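Local atomic coordinates of hypothetical glycoside hydrolase (Parabacteroides distasonis, PDB entry 3TAW), a protein that belongs to a glycoside hydrolase family built on a five-bladed beta-propeller, its own function being unassigned. Residues 60-65 and 333-338; 183-188 and 327-332; 231-236 and 284-289; 198-203 and 292-297. All coordinates share one frame; numbering follows the deposited sequence.

Interaction 1. Residues 60-65 and 333-338; sequences GKIVVM and KWYLYY. With EDO (1,2-ethanediol), chain M.
Ile62 and Val64 meet Tyr335 and Tyr337 in a buried, apolar contact between two neighbouring sheets of the beta-propeller, with no hydrogen bond between the strands. Strands 61-65 and 333-338 run in nearly the same direction, 13° apart, with their axes 9.7 Å from each other, so side chains rather than backbones fill the interface. The central piece is a CH-pi contact: Val64 CG2 sits almost exactly above the middle of the Tyr337 ring, 3.8 Å from its centroid and only 5° off the normal. Ile62 reaches further along. Its CG1 lies anti to the carbonyl carbon (chi1 -68°), and the extended chain carries CD1 over a face of Tyr335, 4.3 Å from that ring's centroid and toward its rim. The same methyl comes within 3.7 Å of Tyr337 OH, while Ile62 CG2 lies 4.1 Å from Tyr337 CE2. The Tyr337 hydroxyl, though among aliphatic carbons, is satisfied by the carbonyl of Gly91, which should steady the ring. On one flank strand 61-69 is hydrogen-bonded between strands 49-58 and 81-88; on the other, strand 333-340 lies between 322-330 and 344-350, with Val347 and Val349 packing on the two tyrosines.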
# COMPACT_ATOMS: atom_id res chain seq x y z
N GLY A 60 -5.88 -0.06 -20.82
CA GLY A 60 -4.71 -0.58 -21.51
C GLY A 60 -3.35 -0.16 -20.95
O GLY A 60 -2.33 -0.57 -21.50
N LYS A 61 -3.33 0.66 -19.90
CA LYS A 61 -2.10 1.18 -19.34
C LYS A 61 -1.93 0.88 -17.85
O LYS A 61 -2.90 0.66 -17.12
CB LYS A 61 -2.03 2.70 -19.49
CG LYS A 61 -2.05 3.14 -20.97
CD LYS A 61 -1.88 4.62 -21.13
CE LYS A 61 -2.01 5.05 -22.59
NZ LYS A 61 -1.66 6.51 -22.75
N ILE A 62 -0.68 0.92 -17.42
CA ILE A 62 -0.38 0.93 -16.00
C ILE A 62 -0.72 2.32 -15.47
O ILE A 62 -0.37 3.31 -16.10
CB ILE A 62 1.11 0.63 -15.72
CG1 ILE A 62 1.41 -0.82 -16.09
CG2 ILE A 62 1.45 0.88 -14.24
CD1 ILE A 62 2.89 -1.19 -16.01
N VAL A 63 -1.42 2.37 -14.34
CA VAL A 63 -1.68 3.64 -13.64
C VAL A 63 -1.02 3.55 -12.28
O VAL A 63 -1.25 2.60 -11.53
CB VAL A 63 -3.20 3.94 -13.51
CG1 VAL A 63 -3.44 5.20 -12.63
CG2 VAL A 63 -3.83 4.09 -14.92
N VAL A 64 -0.19 4.53 -11.97
CA VAL A 64 0.36 4.66 -10.63
C VAL A 64 -0.28 5.88 -10.02
O VAL A 64 -0.22 6.98 -10.60
CB VAL A 64 1.87 4.79 -10.66
CG1 VAL A 64 2.41 5.30 -9.29
CG2 VAL A 64 2.50 3.43 -11.02
N MSE A 65 -0.86 5.70 -8.83
CA MSE A 65 -1.38 6.81 -8.05
C MSE A 65 -0.44 7.00 -6.86
O MSE A 65 -0.48 6.27 -5.87
CB MSE A 65 -2.84 6.57 -7.65
CG MSE A 65 -3.75 6.57 -8.87
SE MSE A 65 -5.65 6.52 -8.42
CE MSE A 65 -5.92 8.14 -7.43
N LYS A 333 4.77 -9.51 -17.40
CA LYS A 333 5.72 -9.33 -16.30
C LYS A 333 5.03 -8.68 -15.08
O LYS A 333 3.99 -8.02 -15.21
CB LYS A 333 6.88 -8.42 -16.73
CG LYS A 333 7.73 -8.93 -17.90
CD LYS A 333 8.80 -7.88 -18.26
CE LYS A 333 9.75 -8.33 -19.37
NZ LYS A 333 10.98 -9.01 -18.83
N TRP A 334 5.67 -8.81 -13.92
CA TRP A 334 5.20 -8.13 -12.73
C TRP A 334 5.98 -6.84 -12.53
O TRP A 334 7.21 -6.86 -12.57
CB TRP A 334 5.41 -9.00 -11.51
CG TRP A 334 4.58 -10.21 -11.50
CD1 TRP A 334 4.93 -11.44 -11.93
CD2 TRP A 334 3.23 -10.31 -11.04
NE1 TRP A 334 3.89 -12.32 -11.78
CE2 TRP A 334 2.84 -11.66 -11.21
CE3 TRP A 334 2.31 -9.41 -10.51
CZ2 TRP A 334 1.57 -12.12 -10.88
CZ3 TRP A 334 1.04 -9.87 -10.17
CH2 TRP A 334 0.70 -11.23 -10.36
N TYR A 335 5.25 -5.75 -12.34
CA TYR A 335 5.82 -4.45 -12.04
C TYR A 335 5.42 -4.07 -10.61
O TYR A 335 4.23 -3.97 -10.30
CB TYR A 335 5.30 -3.40 -13.02
CG TYR A 335 5.78 -3.62 -14.44
CD1 TYR A 335 5.16 -4.55 -15.27
CD2 TYR A 335 6.88 -2.93 -14.93
CE1 TYR A 335 5.62 -4.76 -16.56
CE2 TYR A 335 7.35 -3.15 -16.22
CZ TYR A 335 6.70 -4.07 -17.04
OH TYR A 335 7.17 -4.31 -18.35
N LEU A 336 6.43 -3.91 -9.77
CA LEU A 336 6.30 -3.61 -8.34
C LEU A 336 6.73 -2.17 -8.08
O LEU A 336 7.85 -1.81 -8.42
CB LEU A 336 7.21 -4.56 -7.55
CG LEU A 336 7.27 -4.35 -6.04
CD1 LEU A 336 5.91 -4.69 -5.39
CD2 LEU A 336 8.42 -5.15 -5.42
N TYR A 337 5.81 -1.35 -7.55
CA TYR A 337 6.04 0.07 -7.28
C TYR A 337 6.18 0.27 -5.78
O TYR A 337 5.37 -0.24 -5.01
CB TYR A 337 4.92 0.93 -7.87
CG TYR A 337 4.95 0.81 -9.38
CD1 TYR A 337 5.86 1.54 -10.14
CD2 TYR A 337 4.15 -0.12 -10.04
CE1 TYR A 337 5.94 1.38 -11.52
CE2 TYR A 337 4.23 -0.30 -11.42
CZ TYR A 337 5.12 0.46 -12.16
OH TYR A 337 5.20 0.24 -13.53
N TYR A 338 7.23 0.98 -5.39
CA TYR A 338 7.53 1.16 -4.00
C TYR A 338 8.02 2.56 -3.68
O TYR A 338 8.60 3.27 -4.54
CB TYR A 338 8.54 0.09 -3.54
CG TYR A 338 9.87 0.04 -4.27
CD1 TYR A 338 10.04 -0.70 -5.43
CD2 TYR A 338 10.98 0.70 -3.75
CE1 TYR A 338 11.25 -0.76 -6.08
CE2 TYR A 338 12.21 0.65 -4.39
CZ TYR A 338 12.34 -0.09 -5.54
OH TYR A 338 13.54 -0.16 -6.19
C1 EDO M . 2.20 7.01 -21.36
O1 EDO M . 0.89 6.63 -21.00
C2 EDO M . 2.09 7.85 -22.63
O2 EDO M . 1.47 7.07 -23.66

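Interaction 2. Residues 183-188 and 327-332; sequences TTLKGD and LVYYRN. With EDO (1,2-ethanediol), chain J; EDO (1,2-ethanediol), chain I.
Tyr329 has the largest share of this contact, its ring meeting Leu185 and Asp188 where strand 322-330 of the beta-propeller comes up to the end of strand 179-186 and the turn after it. Its CG lies opposite the backbone N (chi1 -174°), which swings the ring toward the 183-188 segment. Leu185 crosses it at about a right angle and brings CD2 to 3.8 Å from Tyr329 CD2; the leucine is modelled in two conformers, so the touch is certain only for the conformer described. Leu185 also packs on Trp334 and on Phe356, a residue of the magnesium site, and its side chain lies about 10 Å from that ion. Asp188, exposed to solvent, contributes through both backbone and side chain: its carbonyl O approaches the edge of the tyrosine ring, near the ring plane, 4.0 Å from Tyr329 CD2, and its CB lies 4.1 Å from Tyr329 CE2. No direct hydrogen bond joins the segments, but one water ties them, donating to Asp188 O and to Tyr329 O at 2.7 Å each. An ethanediol molecule lies against the tyrosine and the aspartate, its O1 taking the N-H of Arg331 at 3.0 Å and its O2 that of Asn332 at 2.9 Å.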
# COMPACT_ATOMS: atom_id res chain seq x y z
N THR A 183 -6.76 -10.64 -3.97
CA THR A 183 -6.99 -10.66 -5.40
C THR A 183 -6.52 -12.02 -5.93
O THR A 183 -5.83 -12.77 -5.24
CB THR A 183 -6.18 -9.57 -6.14
OG1 THR A 183 -4.77 -9.87 -6.07
CG2 THR A 183 -6.47 -8.17 -5.56
N THR A 184 -6.86 -12.30 -7.18
CA THR A 184 -6.30 -13.43 -7.89
C THR A 184 -6.19 -13.09 -9.37
O THR A 184 -6.73 -12.07 -9.77
CB THR A 184 -7.15 -14.70 -7.68
OG1 THR A 184 -6.37 -15.87 -8.00
CG2 THR A 184 -8.42 -14.67 -8.52
N LEU A 185 -5.49 -13.92 -10.14
CA LEU A 185 -5.42 -13.73 -11.58
C LEU A 185 -6.32 -14.73 -12.26
O LEU A 185 -6.24 -15.95 -12.00
CB LEU A 185 -3.99 -13.80 -12.09
CG LEU A 185 -3.31 -12.43 -12.03
CD1 LEU A 185 -2.98 -12.04 -10.61
CD2 LEU A 185 -2.07 -12.34 -12.95
N LYS A 186 -7.22 -14.22 -13.09
CA LYS A 186 -8.04 -15.05 -13.95
C LYS A 186 -7.52 -14.82 -15.37
O LYS A 186 -7.75 -13.78 -15.97
CB LYS A 186 -9.52 -14.69 -13.79
CG LYS A 186 -10.08 -15.25 -12.48
CD LYS A 186 -11.55 -14.99 -12.30
CE LYS A 186 -12.08 -15.77 -11.09
NZ LYS A 186 -13.54 -15.64 -10.91
N GLY A 187 -6.73 -15.79 -15.85
CA GLY A 187 -5.88 -15.56 -17.01
C GLY A 187 -4.87 -14.49 -16.63
O GLY A 187 -4.19 -14.60 -15.60
N ASP A 188 -4.81 -13.41 -17.40
CA ASP A 188 -3.91 -12.31 -17.14
C ASP A 188 -4.57 -11.16 -16.35
O ASP A 188 -3.96 -10.13 -16.17
CB ASP A 188 -3.30 -11.76 -18.44
CG ASP A 188 -4.33 -11.09 -19.35
OD1 ASP A 188 -5.51 -11.01 -18.98
OD2 ASP A 188 -3.94 -10.64 -20.44
N LEU A 327 1.40 -3.20 -7.28
CA LEU A 327 1.84 -4.42 -7.97
C LEU A 327 0.87 -4.75 -9.09
O LEU A 327 -0.34 -4.87 -8.83
CB LEU A 327 1.95 -5.58 -6.98
CG LEU A 327 2.38 -6.92 -7.56
CD1 LEU A 327 3.78 -6.83 -8.24
CD2 LEU A 327 2.37 -8.01 -6.45
N VAL A 328 1.38 -4.83 -10.31
CA VAL A 328 0.56 -5.18 -11.47
C VAL A 328 1.24 -6.23 -12.34
O VAL A 328 2.47 -6.31 -12.39
CB VAL A 328 0.21 -3.94 -12.35
CG1 VAL A 328 -0.67 -2.94 -11.58
CG2 VAL A 328 1.49 -3.26 -12.90
N TYR A 329 0.43 -7.01 -13.04
CA TYR A 329 0.88 -7.95 -14.04
C TYR A 329 0.52 -7.36 -15.41
O TYR A 329 -0.66 -7.22 -15.74
CB TYR A 329 0.17 -9.29 -13.84
CG TYR A 329 0.69 -10.35 -14.75
CD1 TYR A 329 1.96 -10.87 -14.57
CD2 TYR A 329 -0.06 -10.81 -15.83
CE1 TYR A 329 2.47 -11.85 -15.41
CE2 TYR A 329 0.44 -11.79 -16.67
CZ TYR A 329 1.71 -12.29 -16.46
OH TYR A 329 2.22 -13.26 -17.28
N TYR A 330 1.54 -6.98 -16.17
CA TYR A 330 1.35 -6.18 -17.40
C TYR A 330 2.37 -6.64 -18.42
O TYR A 330 3.53 -6.83 -18.08
CB TYR A 330 1.59 -4.71 -17.08
CG TYR A 330 1.24 -3.74 -18.18
CD1 TYR A 330 -0.07 -3.43 -18.44
CD2 TYR A 330 2.23 -3.09 -18.90
CE1 TYR A 330 -0.41 -2.51 -19.45
CE2 TYR A 330 1.92 -2.17 -19.89
CZ TYR A 330 0.60 -1.88 -20.17
OH TYR A 330 0.26 -0.97 -21.17
N ARG A 331 1.93 -6.86 -19.65
CA ARG A 331 2.83 -7.32 -20.72
C ARG A 331 3.69 -8.49 -20.23
O ARG A 331 4.90 -8.51 -20.41
CB ARG A 331 3.71 -6.16 -21.21
CG ARG A 331 2.93 -5.03 -21.80
CD ARG A 331 3.85 -3.84 -22.20
NE ARG A 331 4.85 -4.22 -23.21
CZ ARG A 331 5.72 -3.38 -23.76
NH1 ARG A 331 5.73 -2.09 -23.42
NH2 ARG A 331 6.60 -3.83 -24.65
N ASN A 332 3.04 -9.45 -19.60
CA ASN A 332 3.65 -10.71 -19.19
C ASN A 332 4.74 -10.62 -18.13
O ASN A 332 5.52 -11.58 -17.93
CB ASN A 332 4.09 -11.51 -20.42
CG ASN A 332 2.89 -12.04 -21.19
OD1 ASN A 332 2.17 -12.91 -20.71
ND2 ASN A 332 2.66 -11.51 -22.36
C1 EDO J . -1.65 -7.94 -19.23
O1 EDO J . -1.06 -6.80 -19.91
C2 EDO J . -0.58 -8.96 -18.84
O2 EDO J . 0.17 -9.47 -19.96
C1 EDO I . -3.88 -3.92 -8.82
O1 EDO I . -5.06 -4.02 -9.65
C2 EDO I . -3.68 -5.19 -7.97
O2 EDO I . -2.45 -5.18 -7.20
O HOH W 1 -3.07 -7.98 -14.82

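Interaction 3. Residues 231-236 and 284-289; sequences KLFSPR and GQALFD. With EDO (1,2-ethanediol), chain H.
Leu232 and Phe233 face strand 284-288 across a wide backbone gap, the Leu232 CA staying 9.6 Å from the CA of Phe288 and the Phe233 CA 9.4 Å from that of Ala286. Side chains alone bridge this gap. Phe233 touches two residues of the strand: its CG stands between the backbone N and the carbonyl carbon (chi1 69°), and from there CE2 meets both. Ala286 CB lies 3.6 Å from Phe233 CE2, and Phe288 CZ comes up to the same atom at 3.7 Å. Phe288 CZ lies in the plane of the Phe233 ring, so Phe288 approaches Phe233 at its edge, and the rings do not lie flat on each other. Strand 281-288 lies in a blade of the beta-propeller, between strands 257-265 and 296-299; the 231-236 segment is part of the long loop leading to strand 244-254 and packs against it through Leu232 and Phe233, which both face Val208 in a classic beta bulge. Tyr262 packs edge-to-face with Phe233, and Tyr202 stacks with Phe288. Leu232 crosses the Phe288 side chain at about a right angle, its CD2 3.9 Å from Phe288 CE1. Just past the strand, the Asp289 carboxylate has other partners: OD2 takes the N-H groups of Asn291 and Asn292, while OD1 accepts a hydrogen bond of 2.9 Å from O1 of an ethanediol molecule.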
# COMPACT_ATOMS: atom_id res chain seq x y z
N LYS A 231 -4.18 -11.01 15.88
CA LYS A 231 -2.88 -10.84 15.24
C LYS A 231 -2.52 -12.08 14.44
O LYS A 231 -2.19 -13.11 15.02
CB LYS A 231 -1.81 -10.56 16.29
CG LYS A 231 -1.99 -9.21 17.01
CD LYS A 231 -1.04 -9.13 18.20
CE LYS A 231 -1.44 -8.04 19.17
NZ LYS A 231 -0.58 -8.08 20.40
N LEU A 232 -2.58 -12.00 13.11
CA LEU A 232 -2.21 -13.15 12.26
C LEU A 232 -0.71 -13.44 12.32
O LEU A 232 -0.28 -14.61 12.34
CB LEU A 232 -2.64 -12.88 10.81
CG LEU A 232 -4.11 -13.19 10.50
CD1 LEU A 232 -5.08 -12.39 11.33
CD2 LEU A 232 -4.38 -12.96 8.99
N PHE A 233 0.08 -12.37 12.33
CA PHE A 233 1.47 -12.47 12.73
C PHE A 233 1.97 -11.10 13.16
O PHE A 233 1.22 -10.10 13.10
CB PHE A 233 2.39 -13.16 11.69
CG PHE A 233 2.64 -12.40 10.40
CD1 PHE A 233 3.67 -11.46 10.28
CD2 PHE A 233 1.91 -12.70 9.25
CE1 PHE A 233 3.93 -10.83 9.08
CE2 PHE A 233 2.17 -12.05 8.04
CZ PHE A 233 3.17 -11.12 7.95
N SER A 234 3.18 -11.09 13.71
CA SER A 234 3.68 -9.93 14.41
C SER A 234 5.18 -9.76 14.16
O SER A 234 5.86 -10.70 13.70
CB SER A 234 3.46 -10.11 15.92
OG SER A 234 2.11 -10.30 16.26
N PRO A 235 5.71 -8.59 14.51
CA PRO A 235 7.14 -8.41 14.48
C PRO A 235 7.86 -9.43 15.35
O PRO A 235 7.32 -9.89 16.33
CB PRO A 235 7.33 -6.99 15.02
CG PRO A 235 6.02 -6.30 14.71
CD PRO A 235 5.01 -7.36 14.94
N ARG A 236 9.06 -9.81 14.93
CA ARG A 236 9.75 -10.94 15.54
C ARG A 236 11.23 -10.66 15.77
O ARG A 236 11.93 -10.12 14.91
CB ARG A 236 9.57 -12.18 14.68
CG ARG A 236 9.95 -11.99 13.28
CD ARG A 236 9.80 -13.20 12.41
NE ARG A 236 10.16 -12.81 11.05
CZ ARG A 236 10.35 -13.62 10.01
NH1 ARG A 236 10.19 -14.95 10.12
NH2 ARG A 236 10.67 -13.08 8.84
N GLY A 284 9.23 -8.04 2.85
CA GLY A 284 9.11 -9.49 3.03
C GLY A 284 7.85 -10.05 2.38
O GLY A 284 7.09 -9.34 1.74
N GLN A 285 7.65 -11.35 2.53
CA GLN A 285 6.44 -12.01 2.04
C GLN A 285 5.97 -13.07 3.00
O GLN A 285 6.77 -13.76 3.62
CB GLN A 285 6.64 -12.62 0.64
CG GLN A 285 7.05 -11.56 -0.40
CD GLN A 285 7.10 -12.07 -1.80
OE1 GLN A 285 6.46 -13.08 -2.15
NE2 GLN A 285 7.83 -11.34 -2.65
N ALA A 286 4.66 -13.18 3.13
CA ALA A 286 4.02 -14.24 3.89
C ALA A 286 3.09 -15.02 2.98
O ALA A 286 2.65 -14.51 1.95
CB ALA A 286 3.26 -13.68 5.07
N LEU A 287 2.75 -16.23 3.40
CA LEU A 287 1.88 -17.13 2.67
C LEU A 287 0.82 -17.65 3.63
O LEU A 287 1.15 -18.14 4.72
CB LEU A 287 2.68 -18.31 2.13
CG LEU A 287 1.96 -19.26 1.17
CD1 LEU A 287 1.69 -18.48 -0.14
CD2 LEU A 287 2.79 -20.54 0.94
N PHE A 288 -0.45 -17.53 3.25
CA PHE A 288 -1.54 -18.05 4.05
C PHE A 288 -2.29 -19.14 3.30
O PHE A 288 -2.29 -19.20 2.07
CB PHE A 288 -2.53 -16.93 4.41
CG PHE A 288 -1.96 -15.89 5.32
CD1 PHE A 288 -2.03 -16.04 6.68
CD2 PHE A 288 -1.31 -14.76 4.81
CE1 PHE A 288 -1.48 -15.09 7.53
CE2 PHE A 288 -0.77 -13.80 5.67
CZ PHE A 288 -0.86 -13.98 7.02
N ASP A 289 -2.93 -20.01 4.06
CA ASP A 289 -3.70 -21.09 3.47
C ASP A 289 -4.95 -20.55 2.73
O ASP A 289 -5.58 -19.60 3.18
CB ASP A 289 -4.10 -22.05 4.57
CG ASP A 289 -4.88 -23.24 4.05
OD1 ASP A 289 -4.22 -24.17 3.53
OD2 ASP A 289 -6.12 -23.22 4.21
C1 EDO H . -2.77 -23.84 -0.28
O1 EDO H . -3.48 -23.33 0.85
C2 EDO H . -1.60 -24.70 0.15
O2 EDO H . -2.10 -25.75 1.00

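Interaction 4. Residues 198-203 and 292-297; sequences KYFMYW and NPTKLI
Phe200 and Tyr202, two residues apart on strand 199-203 of the beta-propeller, close on Pro293 in the type I beta turn that runs from Asn292 to Lys295. The two aromatic side chains use the proline differently. Phe200, with CG opposite its own backbone N (chi1 -163°), offers a ring face: Pro293 CG makes a CH-pi contact 4.0 Å from its centroid, inclined 29° to the normal, and lies 3.6 Å from Phe200 CE2. Pro293 CB lies over the same face, somewhat nearer the centre in projection than CG, while Thr294 CG2 is only a distant neighbour at the ring's edge. Tyr202 crosses the proline at about a right angle and works through its hydroxyl, which donates to Pro293 O at 2.8 Å; the donor lies in the carbonyl plane, on a lone pair. Within the strand Phe200 CE1 rests over one face of the Tyr202 ring, so Tyr202 is packed on that face and tethered at its hydroxyl. Val182 of strand 179-186 and Ile258 of strand 257-265 back the site. The turn itself is braced from inside. Lys295 N bonds to Asn292 O at 2.9 Å, and the asparagine side chain forms an Asx turn: Asn292 OD1 accepts Thr294 N at 3.1 Å from above its carbonyl plane, and also Thr294 OG1 at 2.8 Å, closer to that plane.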
# COMPACT_ATOMS: atom_id res chain seq x y z
N LYS A 198 -16.61 -14.35 1.24
CA LYS A 198 -16.47 -12.99 1.74
C LYS A 198 -15.27 -12.31 1.10
O LYS A 198 -14.28 -12.96 0.80
CB LYS A 198 -16.29 -12.95 3.26
CG LYS A 198 -17.52 -13.46 4.03
CD LYS A 198 -17.76 -12.64 5.30
CE LYS A 198 -19.14 -12.92 5.92
NZ LYS A 198 -19.80 -11.64 6.40
N TYR A 199 -15.35 -11.00 0.95
CA TYR A 199 -14.17 -10.24 0.59
C TYR A 199 -13.25 -10.27 1.79
O TYR A 199 -13.71 -10.33 2.93
CB TYR A 199 -14.53 -8.82 0.20
CG TYR A 199 -15.41 -8.79 -1.02
CD1 TYR A 199 -14.90 -9.12 -2.26
CD2 TYR A 199 -16.76 -8.46 -0.93
CE1 TYR A 199 -15.69 -9.10 -3.39
CE2 TYR A 199 -17.56 -8.46 -2.07
CZ TYR A 199 -17.01 -8.77 -3.29
OH TYR A 199 -17.78 -8.76 -4.45
N PHE A 200 -11.95 -10.22 1.55
CA PHE A 200 -10.97 -10.40 2.62
C PHE A 200 -9.81 -9.45 2.44
O PHE A 200 -9.37 -9.22 1.33
CB PHE A 200 -10.44 -11.85 2.62
CG PHE A 200 -9.76 -12.26 3.90
CD1 PHE A 200 -8.42 -12.01 4.09
CD2 PHE A 200 -10.46 -12.92 4.91
CE1 PHE A 200 -7.78 -12.38 5.27
CE2 PHE A 200 -9.82 -13.28 6.09
CZ PHE A 200 -8.49 -13.02 6.27
N MSE A 201 -9.31 -8.89 3.54
CA MSE A 201 -8.06 -8.16 3.46
C MSE A 201 -7.20 -8.41 4.68
O MSE A 201 -7.69 -8.77 5.76
CB MSE A 201 -8.30 -6.65 3.27
CG MSE A 201 -9.02 -5.99 4.40
SE MSE A 201 -9.38 -4.12 4.03
CE MSE A 201 -9.83 -3.65 5.85
N TYR A 202 -5.89 -8.30 4.46
CA TYR A 202 -4.89 -8.20 5.51
C TYR A 202 -4.66 -6.72 5.71
O TYR A 202 -4.65 -5.95 4.72
CB TYR A 202 -3.59 -8.94 5.12
CG TYR A 202 -3.84 -10.38 4.82
CD1 TYR A 202 -4.19 -10.80 3.54
CD2 TYR A 202 -3.76 -11.34 5.82
CE1 TYR A 202 -4.46 -12.13 3.26
CE2 TYR A 202 -4.05 -12.69 5.55
CZ TYR A 202 -4.40 -13.07 4.28
OH TYR A 202 -4.67 -14.39 3.97
N TRP A 203 -4.52 -6.27 6.95
CA TRP A 203 -4.24 -4.85 7.16
C TRP A 203 -3.40 -4.66 8.41
O TRP A 203 -3.32 -5.54 9.28
CB TRP A 203 -5.56 -4.05 7.22
CG TRP A 203 -6.35 -4.34 8.45
CD1 TRP A 203 -7.21 -5.38 8.64
CD2 TRP A 203 -6.29 -3.63 9.68
NE1 TRP A 203 -7.72 -5.34 9.91
CE2 TRP A 203 -7.17 -4.27 10.58
CE3 TRP A 203 -5.59 -2.50 10.11
CZ2 TRP A 203 -7.35 -3.83 11.89
CZ3 TRP A 203 -5.77 -2.06 11.39
CH2 TRP A 203 -6.64 -2.73 12.29
N ASN A 292 -8.22 -21.55 5.05
CA ASN A 292 -8.14 -20.79 6.30
C ASN A 292 -7.15 -19.63 6.11
O ASN A 292 -5.94 -19.80 6.36
CB ASN A 292 -7.69 -21.69 7.45
CG ASN A 292 -7.60 -20.94 8.78
OD1 ASN A 292 -7.78 -19.72 8.82
ND2 ASN A 292 -7.32 -21.67 9.88
N PRO A 293 -7.63 -18.45 5.69
CA PRO A 293 -6.74 -17.37 5.34
C PRO A 293 -6.05 -16.70 6.54
O PRO A 293 -5.27 -15.79 6.33
CB PRO A 293 -7.66 -16.37 4.61
CG PRO A 293 -9.01 -16.64 5.22
CD PRO A 293 -9.05 -18.10 5.43
N THR A 294 -6.33 -17.15 7.76
CA THR A 294 -5.57 -16.69 8.93
C THR A 294 -4.42 -17.66 9.29
O THR A 294 -3.63 -17.39 10.19
CB THR A 294 -6.48 -16.52 10.18
OG1 THR A 294 -7.02 -17.77 10.61
CG2 THR A 294 -7.59 -15.50 9.90
N LYS A 295 -4.39 -18.81 8.62
CA LYS A 295 -3.35 -19.81 8.86
C LYS A 295 -2.08 -19.47 8.09
O LYS A 295 -2.05 -19.51 6.86
CB LYS A 295 -3.84 -21.20 8.50
CG LYS A 295 -2.81 -22.32 8.78
CD LYS A 295 -3.26 -23.65 8.18
CE LYS A 295 -2.26 -24.77 8.45
NZ LYS A 295 -2.70 -26.10 7.90
N LEU A 296 -1.03 -19.09 8.82
CA LEU A 296 0.24 -18.72 8.20
C LEU A 296 1.01 -19.99 7.89
O LEU A 296 1.27 -20.81 8.80
CB LEU A 296 1.03 -17.84 9.15
CG LEU A 296 2.39 -17.34 8.67
CD1 LEU A 296 2.21 -16.26 7.58
CD2 LEU A 296 3.17 -16.75 9.85
N ILE A 297 1.35 -20.17 6.61
CA ILE A 297 2.06 -21.37 6.16
C ILE A 297 3.40 -21.09 5.48
O ILE A 297 4.09 -22.02 5.02
CB ILE A 297 1.18 -22.20 5.21
CG1 ILE A 297 0.77 -21.40 3.98
CG2 ILE A 297 -0.08 -22.72 5.93
CD1 ILE A 297 0.05 -22.30 2.94

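How the interactions relate
From the N terminus the chain enters the first halves in the order 60-65, 183-188, 198-203 and 231-236, then meets the partners in reverse: 284-289, 292-297, 327-332 and 333-338. Interaction 3 thus closes the innermost loop, nested in that of interaction 4, which lies inside interaction 2 and then interaction 1; none cross. Interactions 3 and 4 share neighbouring strands, with Leu287 O probably hydrogen-bonded to Ile297 N, and both join this pair to earlier parts of the chain, probably across two adjacent blades. Interactions 1 and 2 meet through adjacent strands 322-330 and 333-340. Interaction 1 joins an early sheet to the last, consistent with closing the propeller ring; interaction 2 ties that last sheet to strand 179-186.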